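GGDEF and EAL domain-containing protein (PDB 6PWK) binds cyclic di-GMP through its linked GGDEF and EAL domains, probably as a LapD-type receptor in a circuit controlling large adhesins and biofilm formation. Local coordinates at residues Lys179-Val191 / Tyr230-Ala244. Numbering follows the deposited sequence.
Sequences KIILGKQQWKTLV and YTANQFLFALEQLNA. With C2E (9,9'-[(2R,3R,3aS,5S,7aR,9R,10R,10aS,12S,14aR)-3,5,10,12-tetrahydroxy-5,12-dioxidooctahydro-2H,7H-difuro[3,2-d:3',2'-j][1,3,7,9,2,8]tetraoxadiphosphacyclododecine-2,9-diyl]bis(2-amino-1,9-dihydro-6H-purin-6-one)), chain D.
Trp187 enters helix 232-241 as a knob into a hole formed by Gln234, Phe235, Phe237 and Ala238, where helix 184-191 crosses it at -109° with axes 8.3 Å apart. This helix pair lies between two cyclic di-GMP sites: the start of helix 184-191 meets one nucleotide, while Thr231, Ala232, Asn233 and Leu236 touch another. One indole face lies under the Gln234 carbonyl oxygen and Phe235 CA, both offset toward the rim; Leu182 CB lies over the opposite face, also toward the rim. Tyr230 CD2 lies in the indole plane at its edge, 3.6 Å from Trp187 CZ3, though the two rings meet obliquely. The five-membered ring meets the Phe237 ring with planes at 75°, while NE1 hydrogen-bonds to Asn157 OD1, outside the two segments. Further along, methyl groups sit over the faces of two rings in CH-pi contact: Leu190 CD2 4.0 Å from the Tyr230 centroid, and Val191 CG2 3.9 Å from that of Phe235. Toward the first nucleotide, the Lys184 aliphatic chain runs across Gln241, with CE 3.6 Å from Gln241 CG, and its NZ forms a salt bridge with Asp156. Nearby, backbone Gln185 N donates to C2E O1P at 2.7 Å, nearly straight at 167°.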
ATOM      1  N   LYS A 179      26.442  -4.605  21.320  1.00116.40           N
ATOM      2  CA  LYS A 179      25.841  -3.753  20.305  1.00111.46           C
ATOM      3  C   LYS A 179      24.468  -3.268  20.752  1.00104.26           C
ATOM      4  O   LYS A 179      23.733  -3.966  21.455  1.00101.54           O
ATOM      5  CB  LYS A 179      25.722  -4.501  18.976  1.00116.11           C
ATOM      6  CG  LYS A 179      27.051  -4.737  18.277  1.00126.15           C
ATOM      7  CD  LYS A 179      26.858  -5.348  16.897  1.00126.64           C
ATOM      8  CE  LYS A 179      26.262  -6.744  16.981  1.00124.54           C
ATOM      9  NZ  LYS A 179      26.105  -7.363  15.635  1.00119.91           N
ATOM     10  N   ILE A 180      24.129  -2.054  20.337  1.00 94.46           N
ATOM     11  CA  ILE A 180      22.845  -1.454  20.679  1.00 82.41           C
ATOM     12  C   ILE A 180      21.764  -2.096  19.818  1.00 72.86           C
ATOM     13  O   ILE A 180      21.782  -1.979  18.588  1.00 78.59           O
ATOM     14  CB  ILE A 180      22.877   0.071  20.490  1.00 77.11           C
ATOM     15  CG1 ILE A 180      23.742   0.741  21.567  1.00 75.78           C
ATOM     16  CG2 ILE A 180      21.468   0.642  20.510  1.00 69.07           C
ATOM     17  CD1 ILE A 180      25.227   0.742  21.269  1.00 76.97           C
ATOM     18  N   ILE A 181      20.827  -2.788  20.460  1.00 71.06           N
ATOM     19  CA  ILE A 181      19.726  -3.459  19.779  1.00 71.34           C
ATOM     20  C   ILE A 181      18.433  -2.771  20.190  1.00 80.66           C
ATOM     21  O   ILE A 181      18.159  -2.610  21.386  1.00 79.78           O
ATOM     22  CB  ILE A 181      19.690  -4.965  20.097  1.00 74.68           C
ATOM     23  CG1 ILE A 181      20.480  -5.756  19.049  1.00 75.09           C
ATOM     24  CG2 ILE A 181      18.250  -5.477  20.160  1.00 78.81           C
ATOM     25  CD1 ILE A 181      21.960  -5.420  18.974  1.00 77.00           C
ATOM     26  N   LEU A 182      17.648  -2.351  19.198  1.00 74.31           N
ATOM     27  CA  LEU A 182      16.415  -1.619  19.435  1.00 67.64           C
ATOM     28  C   LEU A 182      15.318  -2.160  18.530  1.00 58.30           C
ATOM     29  O   LEU A 182      15.590  -2.726  17.468  1.00 58.71           O
ATOM     30  CB  LEU A 182      16.595  -0.112  19.185  1.00 67.37           C
ATOM     31  CG  LEU A 182      17.600   0.636  20.063  1.00 62.44           C
ATOM     32  CD1 LEU A 182      17.772   2.065  19.577  1.00 51.84           C
ATOM     33  CD2 LEU A 182      17.153   0.615  21.515  1.00 66.32           C
ATOM     34  N   GLY A 183      14.072  -1.985  18.965  1.00 52.42           N
ATOM     35  CA  GLY A 183      12.939  -2.283  18.116  1.00 45.62           C
ATOM     36  C   GLY A 183      12.772  -1.245  17.022  1.00 46.70           C
ATOM     37  O   GLY A 183      13.460  -0.224  16.976  1.00 53.95           O
ATOM     38  N   LYS A 184      11.826  -1.517  16.119  1.00 43.50           N
ATOM     39  CA  LYS A 184      11.632  -0.642  14.965  1.00 52.63           C
ATOM     40  C   LYS A 184      11.262   0.772  15.397  1.00 49.75           C
ATOM     41  O   LYS A 184      11.831   1.753  14.906  1.00 46.44           O
ATOM     42  CB  LYS A 184      10.560  -1.219  14.038  1.00 60.86           C
ATOM     43  CG  LYS A 184      10.959  -2.503  13.333  1.00 61.45           C
ATOM     44  CD  LYS A 184       9.972  -2.840  12.226  1.00 57.37           C
ATOM     45  CE  LYS A 184      10.282  -4.183  11.586  1.00 61.81           C
ATOM     46  NZ  LYS A 184      10.026  -5.323  12.510  1.00 68.69           N
ATOM     47  N   GLN A 185      10.307   0.895  16.320  1.00 52.17           N
ATOM     48  CA  GLN A 185       9.886   2.221  16.760  1.00 51.49           C
ATOM     49  C   GLN A 185      10.962   2.908  17.590  1.00 49.32           C
ATOM     50  O   GLN A 185      11.044   4.142  17.594  1.00 53.18           O
ATOM     51  CB  GLN A 185       8.575   2.121  17.540  1.00 44.37           C
ATOM     52  CG  GLN A 185       7.380   1.782  16.662  1.00 54.31           C
ATOM     53  CD  GLN A 185       6.194   1.265  17.448  1.00 79.02           C
ATOM     54  OE1 GLN A 185       5.935   1.700  18.571  1.00 90.46           O
ATOM     55  NE2 GLN A 185       5.465   0.323  16.861  1.00 90.08           N
ATOM     56  N   GLN A 186      11.795   2.138  18.293  1.00 57.45           N
ATOM     57  CA  GLN A 186      12.895   2.742  19.036  1.00 54.87           C
ATOM     58  C   GLN A 186      13.935   3.336  18.094  1.00 62.72           C
ATOM     59  O   GLN A 186      14.444   4.436  18.340  1.00 69.07           O
ATOM     60  CB  GLN A 186      13.533   1.711  19.965  1.00 51.03           C
ATOM     61  CG  GLN A 186      12.676   1.349  21.167  1.00 50.76           C
ATOM     62  CD  GLN A 186      13.255   0.202  21.973  1.00 52.92           C
ATOM     63  OE1 GLN A 186      13.896  -0.696  21.428  1.00 64.58           O
ATOM     64  NE2 GLN A 186      13.034   0.229  23.281  1.00 63.42           N
ATOM     65  N   TRP A 187      14.263   2.625  17.011  1.00 56.91           N
ATOM     66  CA  TRP A 187      15.200   3.163  16.028  1.00 51.88           C
ATOM     67  C   TRP A 187      14.675   4.459  15.427  1.00 52.78           C
ATOM     68  O   TRP A 187      15.412   5.443  15.303  1.00 50.51           O
ATOM     69  CB  TRP A 187      15.463   2.138  14.921  1.00 47.15           C
ATOM     70  CG  TRP A 187      16.498   1.105  15.251  1.00 50.05           C
ATOM     71  CD1 TRP A 187      16.309  -0.243  15.334  1.00 52.41           C
ATOM     72  CD2 TRP A 187      17.884   1.333  15.535  1.00 51.11           C
ATOM     73  NE1 TRP A 187      17.489  -0.869  15.652  1.00 51.80           N
ATOM     74  CE2 TRP A 187      18.472   0.076  15.782  1.00 53.74           C
ATOM     75  CE3 TRP A 187      18.686   2.478  15.603  1.00 47.02           C
ATOM     76  CZ2 TRP A 187      19.822  -0.070  16.094  1.00 48.33           C
ATOM     77  CZ3 TRP A 187      20.028   2.332  15.914  1.00 45.68           C
ATOM     78  CH2 TRP A 187      20.581   1.068  16.155  1.00 49.00           C
ATOM     79  N   LYS A 188      13.393   4.476  15.048  1.00 54.88           N
ATOM     80  CA  LYS A 188      12.815   5.671  14.445  1.00 48.35           C
ATOM     81  C   LYS A 188      12.875   6.857  15.401  1.00 52.71           C
ATOM     82  O   LYS A 188      13.199   7.978  14.992  1.00 52.95           O
ATOM     83  CB  LYS A 188      11.374   5.398  14.016  1.00 50.89           C
ATOM     84  CG  LYS A 188      10.692   6.585  13.360  1.00 54.74           C
ATOM     85  CD  LYS A 188       9.195   6.361  13.230  1.00 57.43           C
ATOM     86  CE  LYS A 188       8.491   7.616  12.743  1.00 51.13           C
ATOM     87  NZ  LYS A 188       7.035   7.585  13.055  1.00 72.39           N
ATOM     88  N   THR A 189      12.572   6.625  16.681  1.00 47.50           N
ATOM     89  CA  THR A 189      12.651   7.702  17.664  1.00 56.83           C
ATOM     90  C   THR A 189      14.075   8.231  17.788  1.00 62.80           C
ATOM     91  O   THR A 189      14.288   9.446  17.875  1.00 65.49           O
ATOM     92  CB  THR A 189      12.142   7.215  19.023  1.00 56.86           C
ATOM     93  OG1 THR A 189      10.804   6.721  18.886  1.00 64.75           O
ATOM     94  CG2 THR A 189      12.150   8.349  20.037  1.00 51.95           C
ATOM     95  N   LEU A 190      15.065   7.333  17.790  1.00 55.00           N
ATOM     96  CA  LEU A 190      16.454   7.764  17.907  1.00 50.85           C
ATOM     97  C   LEU A 190      16.881   8.585  16.698  1.00 48.58           C
ATOM     98  O   LEU A 190      17.570   9.602  16.845  1.00 44.77           O
ATOM     99  CB  LEU A 190      17.368   6.552  18.088  1.00 54.12           C
ATOM    100  CG  LEU A 190      18.863   6.855  18.211  1.00 60.51           C
ATOM    101  CD1 LEU A 190      19.121   7.768  19.394  1.00 64.50           C
ATOM    102  CD2 LEU A 190      19.673   5.573  18.331  1.00 51.65           C
ATOM    103  N   VAL A 191      16.476   8.166  15.496  1.00 45.25           N
ATOM    104  CA  VAL A 191      16.810   8.924  14.291  1.00 51.81           C
ATOM    105  C   VAL A 191      16.159  10.301  14.328  1.00 58.41           C
ATOM    106  O   VAL A 191      16.793  11.311  13.998  1.00 60.06           O
ATOM    107  CB  VAL A 191      16.401   8.138  13.031  1.00 43.67           C
ATOM    108  CG1 VAL A 191      16.698   8.948  11.780  1.00 42.41           C
ATOM    109  CG2 VAL A 191      17.120   6.805  12.986  1.00 35.29           C
ATOM    110  N   TYR A 230      26.385   5.466  15.118  1.00 47.68           N
ATOM    111  CA  TYR A 230      25.388   4.654  14.428  1.00 46.29           C
ATOM    112  C   TYR A 230      25.488   4.898  12.930  1.00 52.77           C
ATOM    113  O   TYR A 230      25.500   6.051  12.485  1.00 45.47           O
ATOM    114  CB  TYR A 230      23.971   4.980  14.912  1.00 45.13           C
ATOM    115  CG  TYR A 230      23.750   4.791  16.397  1.00 51.85           C
ATOM    116  CD1 TYR A 230      24.011   5.818  17.294  1.00 48.09           C
ATOM    117  CD2 TYR A 230      23.273   3.587  16.901  1.00 54.71           C
ATOM    118  CE1 TYR A 230      23.807   5.653  18.651  1.00 53.84           C
ATOM    119  CE2 TYR A 230      23.068   3.412  18.258  1.00 54.35           C
ATOM    120  CZ  TYR A 230      23.336   4.448  19.128  1.00 57.56           C
ATOM    121  OH  TYR A 230      23.134   4.278  20.479  1.00 69.37           O
ATOM    122  N   THR A 231      25.553   3.818  12.155  1.00 48.94           N
ATOM    123  CA  THR A 231      25.581   3.904  10.701  1.00 45.04           C
ATOM    124  C   THR A 231      24.216   3.534  10.126  1.00 49.70           C
ATOM    125  O   THR A 231      23.329   3.038  10.825  1.00 50.41           O
ATOM    126  CB  THR A 231      26.678   3.008  10.119  1.00 47.32           C
ATOM    127  OG1 THR A 231      26.363   1.632  10.369  1.00 59.17           O
ATOM    128  CG2 THR A 231      28.021   3.338  10.754  1.00 42.89           C
ATOM    129  N   ALA A 232      24.064   3.773   8.821  1.00 53.45           N
ATOM    130  CA  ALA A 232      22.741   3.737   8.202  1.00 51.16           C
ATOM    131  C   ALA A 232      22.157   2.328   8.178  1.00 49.12           C
ATOM    132  O   ALA A 232      20.948   2.154   8.361  1.00 51.50           O
ATOM    133  CB  ALA A 232      22.813   4.316   6.791  1.00 57.71           C
ATOM    134  N   ASN A 233      22.992   1.311   7.954  1.00 47.60           N
ATOM    135  CA  ASN A 233      22.484  -0.056   7.904  1.00 43.73           C
ATOM    136  C   ASN A 233      21.994  -0.562   9.254  1.00 52.98           C
ATOM    137  O   ASN A 233      21.426  -1.658   9.317  1.00 54.04           O
ATOM    138  CB  ASN A 233      23.553  -1.007   7.360  1.00 51.70           C
ATOM    139  CG  ASN A 233      23.614  -1.007   5.844  1.00 65.32           C
ATOM    140  OD1 ASN A 233      22.675  -0.578   5.175  1.00 68.09           O
ATOM    141  ND2 ASN A 233      24.720  -1.499   5.295  1.00 53.81           N
ATOM    142  N   GLN A 234      22.192   0.200  10.331  1.00 56.12           N
ATOM    143  CA  GLN A 234      21.688  -0.219  11.632  1.00 51.95           C
ATOM    144  C   GLN A 234      20.221   0.145  11.821  1.00 49.17           C
ATOM    145  O   GLN A 234      19.507  -0.551  12.551  1.00 44.85           O
ATOM    146  CB  GLN A 234      22.530   0.399  12.749  1.00 50.90           C
ATOM    147  CG  GLN A 234      23.977  -0.075  12.783  1.00 48.78           C
ATOM    148  CD  GLN A 234      24.791   0.598  13.873  1.00 51.87           C
ATOM    149  OE1 GLN A 234      25.548   1.533  13.612  1.00 50.95           O
ATOM    150  NE2 GLN A 234      24.641   0.123  15.105  1.00 61.19           N
ATOM    151  N   PHE A 235      19.749   1.216  11.173  1.00 42.64           N
ATOM    152  CA  PHE A 235      18.396   1.707  11.399  1.00 42.77           C
ATOM    153  C   PHE A 235      17.546   1.856  10.145  1.00 47.23           C
ATOM    154  O   PHE A 235      16.345   2.115  10.278  1.00 51.22           O
ATOM    155  CB  PHE A 235      18.430   3.066  12.121  1.00 48.74           C
ATOM    156  CG  PHE A 235      19.157   4.144  11.362  1.00 51.35           C
ATOM    157  CD1 PHE A 235      18.510   4.882  10.382  1.00 55.80           C
ATOM    158  CD2 PHE A 235      20.483   4.430  11.640  1.00 54.52           C
ATOM    159  CE1 PHE A 235      19.174   5.874   9.687  1.00 57.40           C
ATOM    160  CE2 PHE A 235      21.153   5.424  10.948  1.00 50.59           C
ATOM    161  CZ  PHE A 235      20.497   6.146   9.971  1.00 48.77           C
ATOM    162  N   LEU A 236      18.114   1.717   8.944  1.00 53.83           N
ATOM    163  CA  LEU A 236      17.336   1.972   7.734  1.00 46.35           C
ATOM    164  C   LEU A 236      16.197   0.974   7.566  1.00 56.38           C
ATOM    165  O   LEU A 236      15.167   1.307   6.967  1.00 57.52           O
ATOM    166  CB  LEU A 236      18.243   1.950   6.505  1.00 45.02           C
ATOM    167  CG  LEU A 236      18.812   3.307   6.089  1.00 53.10           C
ATOM    168  CD1 LEU A 236      19.735   3.153   4.894  1.00 57.20           C
ATOM    169  CD2 LEU A 236      17.687   4.283   5.780  1.00 49.26           C
ATOM    170  N   PHE A 237      16.357  -0.247   8.078  1.00 55.49           N
ATOM    171  CA  PHE A 237      15.280  -1.227   7.986  1.00 46.92           C
ATOM    172  C   PHE A 237      14.062  -0.776   8.782  1.00 49.83           C
ATOM    173  O   PHE A 237      12.920  -0.993   8.363  1.00 53.71           O
ATOM    174  CB  PHE A 237      15.766  -2.590   8.479  1.00 50.66           C
ATOM    175  CG  PHE A 237      15.779  -2.720   9.976  1.00 62.26           C
ATOM    176  CD1 PHE A 237      16.755  -2.090  10.731  1.00 62.06           C
ATOM    177  CD2 PHE A 237      14.810  -3.465  10.628  1.00 66.30           C
ATOM    178  CE1 PHE A 237      16.766  -2.205  12.109  1.00 67.78           C
ATOM    179  CE2 PHE A 237      14.816  -3.583  12.005  1.00 64.38           C
ATOM    180  CZ  PHE A 237      15.795  -2.953  12.747  1.00 61.35           C
ATOM    181  N   ALA A 238      14.289  -0.136   9.931  1.00 49.72           N
ATOM    182  CA  ALA A 238      13.178   0.314  10.760  1.00 51.76           C
ATOM    183  C   ALA A 238      12.436   1.472  10.105  1.00 55.03           C
ATOM    184  O   ALA A 238      11.205   1.547  10.176  1.00 54.43           O
ATOM    185  CB  ALA A 238      13.683   0.712  12.144  1.00 43.52           C
ATOM    186  N   LEU A 239      13.167   2.382   9.460  1.00 55.78           N
ATOM    187  CA  LEU A 239      12.527   3.536   8.841  1.00 55.13           C
ATOM    188  C   LEU A 239      11.697   3.128   7.631  1.00 56.71           C
ATOM    189  O   LEU A 239      10.602   3.661   7.414  1.00 67.11           O
ATOM    190  CB  LEU A 239      13.576   4.573   8.448  1.00 56.41           C
ATOM    191  CG  LEU A 239      14.471   5.088   9.578  1.00 46.05           C
ATOM    192  CD1 LEU A 239      15.314   6.261   9.104  1.00 42.87           C
ATOM    193  CD2 LEU A 239      13.636   5.475  10.791  1.00 52.71           C
ATOM    194  N   GLU A 240      12.200   2.189   6.828  1.00 57.82           N
ATOM    195  CA  GLU A 240      11.445   1.749   5.659  1.00 60.54           C
ATOM    196  C   GLU A 240      10.233   0.921   6.064  1.00 63.24           C
ATOM    197  O   GLU A 240       9.169   1.025   5.443  1.00 62.85           O
ATOM    198  CB  GLU A 240      12.346   0.956   4.714  1.00 68.25           C
ATOM    199  CG  GLU A 240      13.399   1.797   4.016  1.00 77.41           C
ATOM    200  CD  GLU A 240      14.099   1.045   2.901  1.00 82.96           C
ATOM    201  OE1 GLU A 240      14.934   0.167   3.204  1.00 84.72           O
ATOM    202  OE2 GLU A 240      13.805   1.327   1.721  1.00 85.22           O
ATOM    203  N   GLN A 241      10.374   0.092   7.100  1.00 62.19           N
ATOM    204  CA  GLN A 241       9.241  -0.709   7.551  1.00 63.23           C
ATOM    205  C   GLN A 241       8.151   0.159   8.162  1.00 67.83           C
ATOM    206  O   GLN A 241       6.975  -0.224   8.153  1.00 81.20           O
ATOM    207  CB  GLN A 241       9.708  -1.761   8.556  1.00 65.94           C
ATOM    208  CG  GLN A 241       8.952  -3.072   8.458  1.00 82.22           C
ATOM    209  CD  GLN A 241       9.263  -3.819   7.178  1.00 91.53           C
ATOM    210  OE1 GLN A 241      10.414  -3.881   6.748  1.00 87.97           O
ATOM    211  NE2 GLN A 241       8.236  -4.388   6.558  1.00100.20           N
ATOM    212  N   LEU A 242       8.515   1.325   8.690  1.00 56.59           N
ATOM    213  CA  LEU A 242       7.560   2.255   9.273  1.00 48.36           C
ATOM    214  C   LEU A 242       7.203   3.397   8.329  1.00 47.97           C
ATOM    215  O   LEU A 242       6.564   4.361   8.759  1.00 49.04           O
ATOM    216  CB  LEU A 242       8.108   2.812  10.587  1.00 38.28           C
ATOM    217  CG  LEU A 242       8.411   1.792  11.688  1.00 47.13           C
ATOM    218  CD1 LEU A 242       9.053   2.472  12.891  1.00 46.85           C
ATOM    219  CD2 LEU A 242       7.153   1.040  12.101  1.00 41.60           C
ATOM    220  N   ASN A 243       7.605   3.309   7.059  1.00 49.19           N
ATOM    221  CA  ASN A 243       7.318   4.341   6.058  1.00 53.69           C
ATOM    222  C   ASN A 243       7.775   5.719   6.535  1.00 60.67           C
ATOM    223  O   ASN A 243       7.061   6.717   6.400  1.00 66.83           O
ATOM    224  CB  ASN A 243       5.833   4.358   5.691  1.00 59.76           C
ATOM    225  CG  ASN A 243       5.358   3.033   5.130  1.00 69.01           C
ATOM    226  OD1 ASN A 243       5.611   2.710   3.970  1.00 70.50           O
ATOM    227  ND2 ASN A 243       4.658   2.259   5.952  1.00 76.75           N
ATOM    228  N   ALA A 244       8.982   5.772   7.099  1.00 57.76           N
ATOM    229  CA  ALA A 244       9.530   7.013   7.625  1.00 52.72           C
ATOM    230  C   ALA A 244      10.914   7.334   7.072  1.00 49.69           C
ATOM    231  O   ALA A 244      11.534   8.307   7.522  1.00 57.80           O
ATOM    232  CB  ALA A 244       9.589   6.969   9.159  1.00 50.77           C
TER
HETATM  233  P1  C2E D 702       8.452  -2.551  17.177  1.00 60.51           P
HETATM  234  O2P C2E D 702       7.874  -2.567  15.784  1.00 62.34           O
HETATM  235  O1P C2E D 702       8.806  -1.113  17.405  1.00 56.05           O
HETATM  236  O5' C2E D 702       7.362  -2.835  18.358  1.00 61.63           O
HETATM  237  C5' C2E D 702       7.605  -2.361  19.643  1.00 68.28           C
HETATM  238  C4' C2E D 702       6.362  -2.855  20.419  1.00 75.40           C
HETATM  239  O4' C2E D 702       5.294  -2.333  19.884  1.00 78.54           O
HETATM  240  C3' C2E D 702       6.203  -4.340  20.033  1.00 73.17           C
HETATM  241  O3' C2E D 702       6.894  -5.158  20.852  1.00 69.12           O
HETATM  242  C2' C2E D 702       4.686  -4.595  20.130  1.00 70.42           C
HETATM  243  O2' C2E D 702       4.341  -5.171  21.462  1.00 79.69           O
HETATM  244  C1' C2E D 702       4.118  -3.417  20.085  1.00 73.14           C
HETATM  245  N9  C2E D 702       3.095  -3.325  19.073  1.00 73.69           N
HETATM  246  C8  C2E D 702       3.977  -3.204  18.049  1.00 72.85           C
HETATM  247  N7  C2E D 702       3.235  -3.105  16.918  1.00 65.52           N
HETATM  248  C5  C2E D 702       1.938  -3.156  17.238  1.00 70.61           C
HETATM  249  C6  C2E D 702       0.620  -3.097  16.429  1.00 80.94           C
HETATM  250  O6  C2E D 702       0.616  -2.980  15.249  1.00 85.05           O
HETATM  251  N1  C2E D 702      -0.658  -3.179  17.087  1.00 86.93           N
HETATM  252  C2  C2E D 702      -0.724  -3.321  18.525  1.00 86.03           C
HETATM  253  N2  C2E D 702      -1.959  -3.416  19.297  1.00 95.45           N
HETATM  254  N3  C2E D 702       0.531  -3.375  19.260  1.00 79.51           N
HETATM  255  C4  C2E D 702       1.860  -3.287  18.585  1.00 72.80           C
HETATM  256  P11 C2E D 702       6.966  -6.717  20.266  1.00 76.38           P
HETATM  257  O21 C2E D 702       5.716  -7.340  19.687  1.00 83.57           O
HETATM  258  O11 C2E D 702       7.274  -7.582  21.458  1.00 67.25           O
HETATM  259  O5A C2E D 702       8.348  -6.740  19.353  1.00 77.94           O
HETATM  260  C5A C2E D 702       9.298  -5.748  19.636  1.00 66.63           C
HETATM  261  C4A C2E D 702      10.263  -5.702  18.521  1.00 64.72           C
HETATM  262  O4A C2E D 702      10.512  -6.908  18.072  1.00 68.71           O
HETATM  263  C3A C2E D 702       9.568  -4.847  17.253  1.00 68.50           C
HETATM  264  O3A C2E D 702       9.873  -3.381  17.356  1.00 76.25           O
HETATM  265  C2A C2E D 702      10.072  -5.290  16.238  1.00 69.79           C
HETATM  266  O2A C2E D 702      11.354  -4.547  15.966  1.00 66.83           O
HETATM  267  C1A C2E D 702      10.351  -6.855  16.568  1.00 65.00           C
HETATM  268  N91 C2E D 702       9.369  -7.632  16.159  1.00 67.19           N
HETATM  269  C81 C2E D 702       8.260  -8.014  16.815  1.00 67.80           C
HETATM  270  N71 C2E D 702       7.580  -8.821  15.984  1.00 64.20           N
HETATM  271  C51 C2E D 702       8.267  -8.929  14.848  1.00 65.49           C
HETATM  272  C61 C2E D 702       7.999  -9.698  13.558  1.00 62.06           C
HETATM  273  O61 C2E D 702       7.014 -10.340  13.484  1.00 61.53           O
HETATM  274  N11 C2E D 702       8.908  -9.655  12.450  1.00 63.63           N
HETATM  275  C21 C2E D 702      10.108  -8.868  12.548  1.00 55.04           C
HETATM  276  N21 C2E D 702      11.043  -8.811  11.432  1.00 53.82           N
HETATM  277  N31 C2E D 702      10.356  -8.135  13.792  1.00 54.66           N
HETATM  278  C41 C2E D 702       9.398  -8.186  14.945  1.00 63.86           C